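Local coordinates for protein similar to hydroxylamine oxidoreductase (Kuenenia stuttgartiensis, PDB 6H5L) that probably acts as a multi-haem oxidoreductase, part of a large haem-rich reductase complex of an anammox bacterium that passes electrons between c-type haems, at residues 180-192 with 399-411. Numbering follows the deposited sequence.
Sequences IVPWYAEAARRGY and NRDPYPLSDGIVK. With HEC (heme c), chain F.
Asp401 OD2 is gripped by both terminal nitrogens of Arg190, with NH1 at 2.8 Å and NH2 at 3.0 Å, and Gln450 N donates to the same oxygen. OD2 lies in the guanidinium plane, but both nitrogens converge on this one oxygen and the two planes stand 73° apart, which rules out a flat, paired salt bridge. The third nitrogen turns back toward helix 182-189: Arg190 NE meets Glu186 OE1 at 3.1 Å in an almost straight bond (175°). A lysine in place of this arginine would probably be unable to hold both acids at once, so that Asp401 would lose its two-nitrogen grip or Glu186 OE1 its straight bond, and the carboxylate concerned would be freer to turn. Glu186, bent at chi2 (65°), brings OE2 to Leu405 N at 2.7 Å, a weak, bent bond; Arg189 NH1 also reaches OE2 and joins Asp407 to the same salt-bridge network. Next to this network, Leu405 CD2 rests on Ala185 CB at 4.0 Å, while Pro182 CG meets Tyr403 CE2 at 3.6 Å. Tyr403 OH approaches the Trp183 ring at its edge and hydrogen-bonds to Leu440 O. Trp183 NE1 lies 3.5 Å from haem methyl CMB, placing the contact beside a haem c pocket. Helix 182-189 thus packs against the type II turn 403-406 that leads into helix 406-412, with helix 443-446 touching Trp183 and Pro404 and helix 420-429 touching Ile409.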
ATOM      1  N   ILE A 180     -20.118  48.845 -29.867  1.00 26.67           N
ATOM      2  CA  ILE A 180     -19.889  50.271 -30.079  1.00 22.64           C
ATOM      3  C   ILE A 180     -19.490  50.554 -31.523  1.00 29.52           C
ATOM      4  O   ILE A 180     -19.727  51.658 -32.029  1.00 31.10           O
ATOM      5  CB  ILE A 180     -18.838  50.815 -29.093  1.00 24.54           C
ATOM      6  CG1 ILE A 180     -18.920  52.342 -29.014  1.00 19.87           C
ATOM      7  CG2 ILE A 180     -17.433  50.379 -29.497  1.00 24.23           C
ATOM      8  CD1 ILE A 180     -17.947  52.958 -28.036  1.00 23.99           C
ATOM      9  N   VAL A 181     -18.894  49.585 -32.206  1.00 22.94           N
ATOM     10  CA  VAL A 181     -18.460  49.813 -33.589  1.00 25.87           C
ATOM     11  C   VAL A 181     -19.684  49.891 -34.491  1.00 30.26           C
ATOM     12  O   VAL A 181     -20.665  49.158 -34.265  1.00 28.82           O
ATOM     13  CB  VAL A 181     -17.501  48.707 -34.038  1.00 29.05           C
ATOM     14  CG1 VAL A 181     -16.188  48.811 -33.271  1.00 20.06           C
ATOM     15  CG2 VAL A 181     -18.127  47.334 -33.839  1.00 26.82           C
ATOM     16  N   PRO A 182     -19.689  50.762 -35.504  1.00 31.98           N
ATOM     17  CA  PRO A 182     -20.923  50.984 -36.273  1.00 23.41           C
ATOM     18  C   PRO A 182     -21.307  49.827 -37.177  1.00 27.44           C
ATOM     19  O   PRO A 182     -22.486  49.718 -37.534  1.00 34.11           O
ATOM     20  CB  PRO A 182     -20.604  52.245 -37.086  1.00 30.05           C
ATOM     21  CG  PRO A 182     -19.120  52.217 -37.237  1.00 24.93           C
ATOM     22  CD  PRO A 182     -18.586  51.623 -35.962  1.00 23.86           C
ATOM     23  N   TRP A 183     -20.368  48.962 -37.558  1.00 24.35           N
ATOM     24  CA  TRP A 183     -20.697  47.877 -38.472  1.00 19.23           C
ATOM     25  C   TRP A 183     -21.407  46.714 -37.790  1.00 21.47           C
ATOM     26  O   TRP A 183     -21.827  45.779 -38.480  1.00 25.73           O
ATOM     27  CB  TRP A 183     -19.437  47.374 -39.184  1.00 20.29           C
ATOM     28  CG  TRP A 183     -18.311  46.982 -38.276  1.00 23.68           C
ATOM     29  CD1 TRP A 183     -18.109  45.763 -37.694  1.00 27.10           C
ATOM     30  CD2 TRP A 183     -17.213  47.807 -37.865  1.00 24.42           C
ATOM     31  NE1 TRP A 183     -16.960  45.782 -36.940  1.00 26.74           N
ATOM     32  CE2 TRP A 183     -16.392  47.026 -37.027  1.00 24.88           C
ATOM     33  CE3 TRP A 183     -16.850  49.134 -38.119  1.00 23.14           C
ATOM     34  CZ2 TRP A 183     -15.229  47.526 -36.446  1.00 19.23           C
ATOM     35  CZ3 TRP A 183     -15.696  49.628 -37.539  1.00 27.93           C
ATOM     36  CH2 TRP A 183     -14.900  48.827 -36.711  1.00 22.48           C
ATOM     37  N   TYR A 184     -21.557  46.747 -36.465  1.00 22.29           N
ATOM     38  CA  TYR A 184     -22.385  45.749 -35.796  1.00 25.50           C
ATOM     39  C   TYR A 184     -23.862  46.005 -36.075  1.00 22.58           C
ATOM     40  O   TYR A 184     -24.585  45.107 -36.522  1.00 22.73           O
ATOM     41  CB  TYR A 184     -22.106  45.757 -34.289  1.00 28.34           C
ATOM     42  CG  TYR A 184     -22.749  44.618 -33.516  1.00 23.17           C
ATOM     43  CD1 TYR A 184     -24.098  44.650 -33.178  1.00 25.91           C
ATOM     44  CD2 TYR A 184     -22.001  43.519 -33.105  1.00 32.11           C
ATOM     45  CE1 TYR A 184     -24.686  43.618 -32.473  1.00 26.99           C
ATOM     46  CE2 TYR A 184     -22.583  42.482 -32.395  1.00 23.74           C
ATOM     47  CZ  TYR A 184     -23.926  42.538 -32.082  1.00 24.74           C
ATOM     48  OH  TYR A 184     -24.517  41.516 -31.378  1.00 23.34           O
ATOM     49  N   ALA A 185     -24.324  47.231 -35.813  1.00 20.12           N
ATOM     50  CA  ALA A 185     -25.722  47.569 -36.060  1.00 25.18           C
ATOM     51  C   ALA A 185     -26.051  47.530 -37.547  1.00 27.58           C
ATOM     52  O   ALA A 185     -27.163  47.153 -37.933  1.00 26.10           O
ATOM     53  CB  ALA A 185     -26.037  48.947 -35.482  1.00 21.95           C
ATOM     54  N   GLU A 186     -25.099  47.922 -38.395  1.00 24.10           N
ATOM     55  CA  GLU A 186     -25.338  47.898 -39.834  1.00 29.59           C
ATOM     56  C   GLU A 186     -25.570  46.475 -40.326  1.00 30.18           C
ATOM     57  O   GLU A 186     -26.468  46.231 -41.139  1.00 26.22           O
ATOM     58  CB  GLU A 186     -24.161  48.538 -40.569  1.00 29.77           C
ATOM     59  CG  GLU A 186     -24.354  48.674 -42.072  1.00 26.82           C
ATOM     60  CD  GLU A 186     -25.475  49.627 -42.441  1.00 25.15           C
ATOM     61  OE1 GLU A 186     -26.472  49.177 -43.044  1.00 34.46           O
ATOM     62  OE2 GLU A 186     -25.363  50.829 -42.125  1.00 37.04           O
ATOM     63  N   ALA A 187     -24.768  45.521 -39.845  1.00 29.72           N
ATOM     64  CA  ALA A 187     -24.989  44.125 -40.208  1.00 21.16           C
ATOM     65  C   ALA A 187     -26.368  43.649 -39.764  1.00 26.41           C
ATOM     66  O   ALA A 187     -27.029  42.886 -40.479  1.00 27.96           O
ATOM     67  CB  ALA A 187     -23.891  43.244 -39.610  1.00 22.49           C
ATOM     68  N   ALA A 188     -26.821  44.095 -38.588  1.00 27.30           N
ATOM     69  CA  ALA A 188     -28.162  43.749 -38.128  1.00 25.69           C
ATOM     70  C   ALA A 188     -29.239  44.426 -38.965  1.00 25.87           C
ATOM     71  O   ALA A 188     -30.309  43.846 -39.179  1.00 23.35           O
ATOM     72  CB  ALA A 188     -28.317  44.129 -36.659  1.00 19.39           C
ATOM     73  N   ARG A 189     -28.971  45.640 -39.451  1.00 24.28           N
ATOM     74  CA  ARG A 189     -29.912  46.312 -40.343  1.00 21.41           C
ATOM     75  C   ARG A 189     -30.162  45.489 -41.596  1.00 31.30           C
ATOM     76  O   ARG A 189     -31.293  45.428 -42.091  1.00 38.61           O
ATOM     77  CB  ARG A 189     -29.378  47.690 -40.730  1.00 25.85           C
ATOM     78  CG  ARG A 189     -29.681  48.815 -39.760  1.00 27.19           C
ATOM     79  CD  ARG A 189     -28.895  50.052 -40.165  1.00 46.75           C
ATOM     80  NE  ARG A 189     -29.727  51.242 -40.310  1.00 47.81           N
ATOM     81  CZ  ARG A 189     -29.305  52.375 -40.864  1.00 37.55           C
ATOM     82  NH1 ARG A 189     -28.066  52.461 -41.327  1.00 27.25           N
ATOM     83  NH2 ARG A 189     -30.120  53.417 -40.961  1.00 53.87           N
ATOM     84  N   ARG A 190     -29.118  44.857 -42.126  1.00 27.19           N
ATOM     85  CA  ARG A 190     -29.198  44.137 -43.387  1.00 29.44           C
ATOM     86  C   ARG A 190     -29.600  42.678 -43.219  1.00 30.99           C
ATOM     87  O   ARG A 190     -29.617  41.938 -44.208  1.00 37.27           O
ATOM     88  CB  ARG A 190     -27.856  44.231 -44.120  1.00 26.25           C
ATOM     89  CG  ARG A 190     -27.289  45.639 -44.120  1.00 26.48           C
ATOM     90  CD  ARG A 190     -26.259  45.842 -45.210  1.00 29.24           C
ATOM     91  NE  ARG A 190     -25.963  47.260 -45.384  1.00 37.13           N
ATOM     92  CZ  ARG A 190     -25.549  47.799 -46.525  1.00 34.56           C
ATOM     93  NH1 ARG A 190     -25.305  49.100 -46.596  1.00 32.43           N
ATOM     94  NH2 ARG A 190     -25.389  47.037 -47.597  1.00 41.64           N
ATOM     95  N   GLY A 191     -29.917  42.248 -42.003  1.00 30.85           N
ATOM     96  CA  GLY A 191     -30.360  40.892 -41.766  1.00 28.38           C
ATOM     97  C   GLY A 191     -29.283  39.908 -41.373  1.00 27.93           C
ATOM     98  O   GLY A 191     -29.531  38.697 -41.418  1.00 36.20           O
ATOM     99  N   TYR A 192     -28.097  40.380 -40.983  1.00 26.29           N
ATOM    100  CA  TYR A 192     -27.000  39.511 -40.575  1.00 26.47           C
ATOM    101  C   TYR A 192     -26.666  39.679 -39.096  1.00 22.77           C
ATOM    102  O   TYR A 192     -25.504  39.566 -38.701  1.00 24.47           O
ATOM    103  CB  TYR A 192     -25.756  39.767 -41.424  1.00 23.73           C
ATOM    104  CG  TYR A 192     -26.025  39.884 -42.906  1.00 29.44           C
ATOM    105  CD1 TYR A 192     -26.476  38.795 -43.640  1.00 27.97           C
ATOM    106  CD2 TYR A 192     -25.812  41.082 -43.574  1.00 32.94           C
ATOM    107  CE1 TYR A 192     -26.721  38.901 -44.997  1.00 24.83           C
ATOM    108  CE2 TYR A 192     -26.052  41.198 -44.929  1.00 24.64           C
ATOM    109  CZ  TYR A 192     -26.506  40.103 -45.636  1.00 24.55           C
ATOM    110  OH  TYR A 192     -26.746  40.215 -46.986  1.00 42.41           O
ATOM    111  N   ASN A 399     -20.470  55.960 -56.161  1.00 26.96           N
ATOM    112  CA  ASN A 399     -21.295  54.882 -56.697  1.00 34.08           C
ATOM    113  C   ASN A 399     -21.166  53.603 -55.871  1.00 33.79           C
ATOM    114  O   ASN A 399     -21.136  52.494 -56.410  1.00 25.94           O
ATOM    115  CB  ASN A 399     -20.946  54.611 -58.158  1.00 38.67           C
ATOM    116  CG  ASN A 399     -21.286  55.778 -59.062  1.00 38.79           C
ATOM    117  OD1 ASN A 399     -20.421  56.582 -59.410  1.00 35.05           O
ATOM    118  ND2 ASN A 399     -22.555  55.883 -59.441  1.00 41.90           N
ATOM    119  N   ARG A 400     -21.087  53.746 -54.550  1.00 32.11           N
ATOM    120  CA  ARG A 400     -21.068  52.602 -53.652  1.00 35.10           C
ATOM    121  C   ARG A 400     -21.657  53.030 -52.316  1.00 29.10           C
ATOM    122  O   ARG A 400     -21.816  54.222 -52.038  1.00 30.39           O
ATOM    123  CB  ARG A 400     -19.651  52.037 -53.485  1.00 32.10           C
ATOM    124  CG  ARG A 400     -18.714  52.887 -52.642  1.00 36.82           C
ATOM    125  CD  ARG A 400     -17.303  52.317 -52.681  1.00 30.32           C
ATOM    126  NE  ARG A 400     -16.509  52.713 -51.522  1.00 32.86           N
ATOM    127  CZ  ARG A 400     -15.299  52.235 -51.252  1.00 30.15           C
ATOM    128  NH1 ARG A 400     -14.743  51.342 -52.060  1.00 27.68           N
ATOM    129  NH2 ARG A 400     -14.643  52.646 -50.175  1.00 26.89           N
ATOM    130  N   ASP A 401     -21.986  52.036 -51.491  1.00 26.77           N
ATOM    131  CA  ASP A 401     -22.583  52.314 -50.195  1.00 29.33           C
ATOM    132  C   ASP A 401     -21.637  53.157 -49.340  1.00 29.28           C
ATOM    133  O   ASP A 401     -20.413  53.059 -49.469  1.00 27.77           O
ATOM    134  CB  ASP A 401     -22.918  51.014 -49.466  1.00 32.57           C
ATOM    135  CG  ASP A 401     -24.272  50.458 -49.854  1.00 37.01           C
ATOM    136  OD1 ASP A 401     -24.966  51.097 -50.672  1.00 42.55           O
ATOM    137  OD2 ASP A 401     -24.640  49.378 -49.342  1.00 30.46           O
ATOM    138  N   PRO A 402     -22.179  53.999 -48.463  1.00 28.61           N
ATOM    139  CA  PRO A 402     -21.317  54.800 -47.585  1.00 28.80           C
ATOM    140  C   PRO A 402     -20.678  53.969 -46.486  1.00 25.49           C
ATOM    141  O   PRO A 402     -20.863  52.749 -46.431  1.00 25.77           O
ATOM    142  CB  PRO A 402     -22.282  55.844 -47.010  1.00 24.64           C
ATOM    143  CG  PRO A 402     -23.608  55.162 -47.028  1.00 21.89           C
ATOM    144  CD  PRO A 402     -23.608  54.305 -48.265  1.00 21.63           C
ATOM    145  N   TYR A 403     -19.914  54.626 -45.618  1.00 26.30           N
ATOM    146  CA  TYR A 403     -19.363  53.958 -44.449  1.00 28.75           C
ATOM    147  C   TYR A 403     -20.502  53.356 -43.625  1.00 27.37           C
ATOM    148  O   TYR A 403     -21.590  53.940 -43.558  1.00 30.64           O
ATOM    149  CB  TYR A 403     -18.554  54.953 -43.611  1.00 25.22           C
ATOM    150  CG  TYR A 403     -17.772  54.345 -42.467  1.00 22.14           C
ATOM    151  CD1 TYR A 403     -16.514  53.795 -42.673  1.00 22.93           C
ATOM    152  CD2 TYR A 403     -18.291  54.331 -41.180  1.00 23.87           C
ATOM    153  CE1 TYR A 403     -15.795  53.243 -41.627  1.00 20.87           C
ATOM    154  CE2 TYR A 403     -17.581  53.780 -40.128  1.00 24.77           C
ATOM    155  CZ  TYR A 403     -16.333  53.238 -40.357  1.00 27.08           C
ATOM    156  OH  TYR A 403     -15.621  52.689 -39.314  1.00 32.21           O
ATOM    157  N   PRO A 404     -20.298  52.190 -43.010  1.00 30.29           N
ATOM    158  CA  PRO A 404     -21.405  51.517 -42.316  1.00 25.56           C
ATOM    159  C   PRO A 404     -22.040  52.399 -41.249  1.00 26.97           C
ATOM    160  O   PRO A 404     -21.357  52.954 -40.385  1.00 28.80           O
ATOM    161  CB  PRO A 404     -20.740  50.276 -41.707  1.00 27.39           C
ATOM    162  CG  PRO A 404     -19.266  50.551 -41.749  1.00 27.34           C
ATOM    163  CD  PRO A 404     -19.064  51.392 -42.964  1.00 25.29           C
ATOM    164  N   LEU A 405     -23.367  52.536 -41.338  1.00 30.11           N
ATOM    165  CA  LEU A 405     -24.167  53.284 -40.364  1.00 29.52           C
ATOM    166  C   LEU A 405     -23.760  54.756 -40.316  1.00 27.35           C
ATOM    167  O   LEU A 405     -23.625  55.347 -39.244  1.00 27.60           O
ATOM    168  CB  LEU A 405     -24.077  52.648 -38.975  1.00 18.77           C
ATOM    169  CG  LEU A 405     -25.282  52.838 -38.055  1.00 26.86           C
ATOM    170  CD1 LEU A 405     -26.395  51.877 -38.427  1.00 24.47           C
ATOM    171  CD2 LEU A 405     -24.879  52.655 -36.606  1.00 25.22           C
ATOM    172  N   SER A 406     -23.575  55.360 -41.494  1.00 23.51           N
ATOM    173  CA  SER A 406     -23.185  56.765 -41.545  1.00 25.66           C
ATOM    174  C   SER A 406     -24.290  57.679 -41.031  1.00 30.58           C
ATOM    175  O   SER A 406     -23.999  58.734 -40.455  1.00 31.45           O
ATOM    176  CB  SER A 406     -22.797  57.154 -42.972  1.00 26.27           C
ATOM    177  OG  SER A 406     -21.658  56.433 -43.408  1.00 27.02           O
ATOM    178  N   ASP A 407     -25.556  57.300 -41.227  1.00 32.24           N
ATOM    179  CA  ASP A 407     -26.657  58.110 -40.713  1.00 26.70           C
ATOM    180  C   ASP A 407     -26.703  58.074 -39.191  1.00 28.20           C
ATOM    181  O   ASP A 407     -26.985  59.093 -38.548  1.00 30.93           O
ATOM    182  CB  ASP A 407     -27.984  57.631 -41.302  1.00 30.87           C
ATOM    183  CG  ASP A 407     -28.222  56.150 -41.078  1.00 43.23           C
ATOM    184  OD1 ASP A 407     -27.282  55.455 -40.638  1.00 35.70           O
ATOM    185  OD2 ASP A 407     -29.350  55.682 -41.339  1.00 49.35           O
ATOM    186  N   GLY A 408     -26.431  56.910 -38.598  1.00 37.57           N
ATOM    187  CA  GLY A 408     -26.411  56.814 -37.149  1.00 25.93           C
ATOM    188  C   GLY A 408     -25.207  57.487 -36.524  1.00 27.04           C
ATOM    189  O   GLY A 408     -25.290  57.997 -35.404  1.00 28.75           O
ATOM    190  N   ILE A 409     -24.076  57.499 -37.232  1.00 24.27           N
ATOM    191  CA  ILE A 409     -22.889  58.188 -36.731  1.00 28.43           C
ATOM    192  C   ILE A 409     -23.155  59.683 -36.616  1.00 35.54           C
ATOM    193  O   ILE A 409     -22.858  60.311 -35.593  1.00 38.48           O
ATOM    194  CB  ILE A 409     -21.678  57.894 -37.633  1.00 31.66           C
ATOM    195  CG1 ILE A 409     -21.243  56.435 -37.481  1.00 28.85           C
ATOM    196  CG2 ILE A 409     -20.527  58.838 -37.312  1.00 22.09           C
ATOM    197  CD1 ILE A 409     -20.288  55.965 -38.556  1.00 24.68           C
ATOM    198  N   VAL A 410     -23.721  60.277 -37.670  1.00 38.31           N
ATOM    199  CA  VAL A 410     -24.033  61.704 -37.650  1.00 35.84           C
ATOM    200  C   VAL A 410     -25.056  62.013 -36.564  1.00 29.25           C
ATOM    201  O   VAL A 410     -24.952  63.026 -35.862  1.00 23.56           O
ATOM    202  CB  VAL A 410     -24.524  62.161 -39.036  1.00 30.45           C
ATOM    203  CG1 VAL A 410     -24.940  63.626 -39.000  1.00 27.71           C
ATOM    204  CG2 VAL A 410     -23.443  61.936 -40.078  1.00 33.25           C
ATOM    205  N   LYS A 411     -26.054  61.142 -36.402  1.00 27.81           N
ATOM    206  CA  LYS A 411     -27.150  61.444 -35.488  1.00 28.91           C
ATOM    207  C   LYS A 411     -26.761  61.214 -34.031  1.00 32.03           C
ATOM    208  O   LYS A 411     -27.195  61.962 -33.147  1.00 34.45           O
ATOM    209  CB  LYS A 411     -28.379  60.613 -35.849  1.00 31.53           C
ATOM    210  CG  LYS A 411     -29.690  61.301 -35.509  1.00 45.52           C
ATOM    211  CD  LYS A 411     -30.732  60.321 -35.001  1.00 39.31           C
ATOM    212  CE  LYS A 411     -31.952  61.057 -34.465  1.00 57.05           C
ATOM    213  NZ  LYS A 411     -32.889  60.152 -33.743  1.00 56.46           N
TER
HETATM  214 FE   HEC F 604     -13.438  41.104 -30.900  1.00 28.77          FE
HETATM  215  CHA HEC F 604     -10.580  42.838 -30.341  1.00 28.78           C
HETATM  216  CHB HEC F 604     -15.056  43.812 -31.955  1.00 32.17           C
HETATM  217  CHC HEC F 604     -15.804  39.073 -32.515  1.00 26.57           C
HETATM  218  CHD HEC F 604     -12.253  38.358 -29.311  1.00 26.66           C
HETATM  219  NA  HEC F 604     -12.911  42.990 -31.092  1.00 33.07           N
HETATM  220  C1A HEC F 604     -11.665  43.533 -30.841  1.00 26.44           C
HETATM  221  C2A HEC F 604     -11.728  44.939 -31.208  1.00 34.67           C
HETATM  222  C3A HEC F 604     -12.963  45.200 -31.648  1.00 33.74           C
HETATM  223  C4A HEC F 604     -13.738  43.978 -31.585  1.00 33.02           C
HETATM  224  CMA HEC F 604     -13.478  46.570 -32.140  1.00 24.57           C
HETATM  225  CAA HEC F 604     -10.587  45.978 -31.110  1.00 34.34           C
HETATM  226  CBA HEC F 604     -10.118  46.117 -29.667  1.00 35.79           C
HETATM  227  CGA HEC F 604     -10.921  47.189 -28.982  1.00 38.46           C
HETATM  228  O1A HEC F 604     -11.478  46.894 -27.896  1.00 31.30           O
HETATM  229  O2A HEC F 604     -11.017  48.324 -29.519  1.00 47.77           O
HETATM  230  NB  HEC F 604     -15.184  41.380 -31.986  1.00 30.63           N
HETATM  231  C1B HEC F 604     -15.575  42.624 -32.422  1.00 30.96           C
HETATM  232  C2B HEC F 604     -16.591  42.459 -33.442  1.00 29.27           C
HETATM  233  C3B HEC F 604     -16.804  41.128 -33.602  1.00 27.12           C
HETATM  234  C4B HEC F 604     -15.914  40.439 -32.681  1.00 28.91           C
HETATM  235  CMB HEC F 604     -17.234  43.686 -34.132  1.00 35.05           C
HETATM  236  CAB HEC F 604     -17.761  40.324 -34.530  1.00 23.58           C
HETATM  237  CBB HEC F 604     -18.985  41.076 -35.104  1.00 20.11           C
HETATM  238  NC  HEC F 604     -13.976  39.083 -30.888  1.00 32.03           N
HETATM  239  C1C HEC F 604     -14.912  38.441 -31.676  1.00 29.91           C
HETATM  240  C2C HEC F 604     -14.711  37.006 -31.548  1.00 28.09           C
HETATM  241  C3C HEC F 604     -13.801  36.811 -30.577  1.00 26.62           C
HETATM  242  C4C HEC F 604     -13.278  38.111 -30.198  1.00 26.51           C
HETATM  243  CMC HEC F 604     -15.651  35.939 -32.158  1.00 23.76           C
HETATM  244  CAC HEC F 604     -13.295  35.459 -30.012  1.00 26.42           C
HETATM  245  CBC HEC F 604     -12.622  34.607 -31.108  1.00 30.08           C
HETATM  246  ND  HEC F 604     -11.666  40.662 -29.972  1.00 26.70           N
HETATM  247  C1D HEC F 604     -11.406  39.447 -29.349  1.00 25.62           C
HETATM  248  C2D HEC F 604     -10.092  39.508 -28.748  1.00 19.32           C
HETATM  249  C3D HEC F 604      -9.562  40.918 -29.068  1.00 22.26           C
HETATM  250  C4D HEC F 604     -10.610  41.555 -29.833  1.00 28.02           C
HETATM  251  CMD HEC F 604      -9.402  38.380 -27.951  1.00 19.73           C
HETATM  252  CAD HEC F 604      -8.205  41.549 -28.679  1.00 22.16           C
HETATM  253  CBD HEC F 604      -7.045  40.645 -29.085  1.00 14.60           C
HETATM  254  CGD HEC F 604      -5.753  41.299 -28.678  1.00 24.32           C
HETATM  255  O1D HEC F 604      -5.795  42.497 -28.304  1.00 26.54           O
HETATM  256  O2D HEC F 604      -4.689  40.630 -28.732  1.00 23.55           O
HETATM  257  O   HOH W   1     -12.305  40.530 -32.585  1.00 30.68           O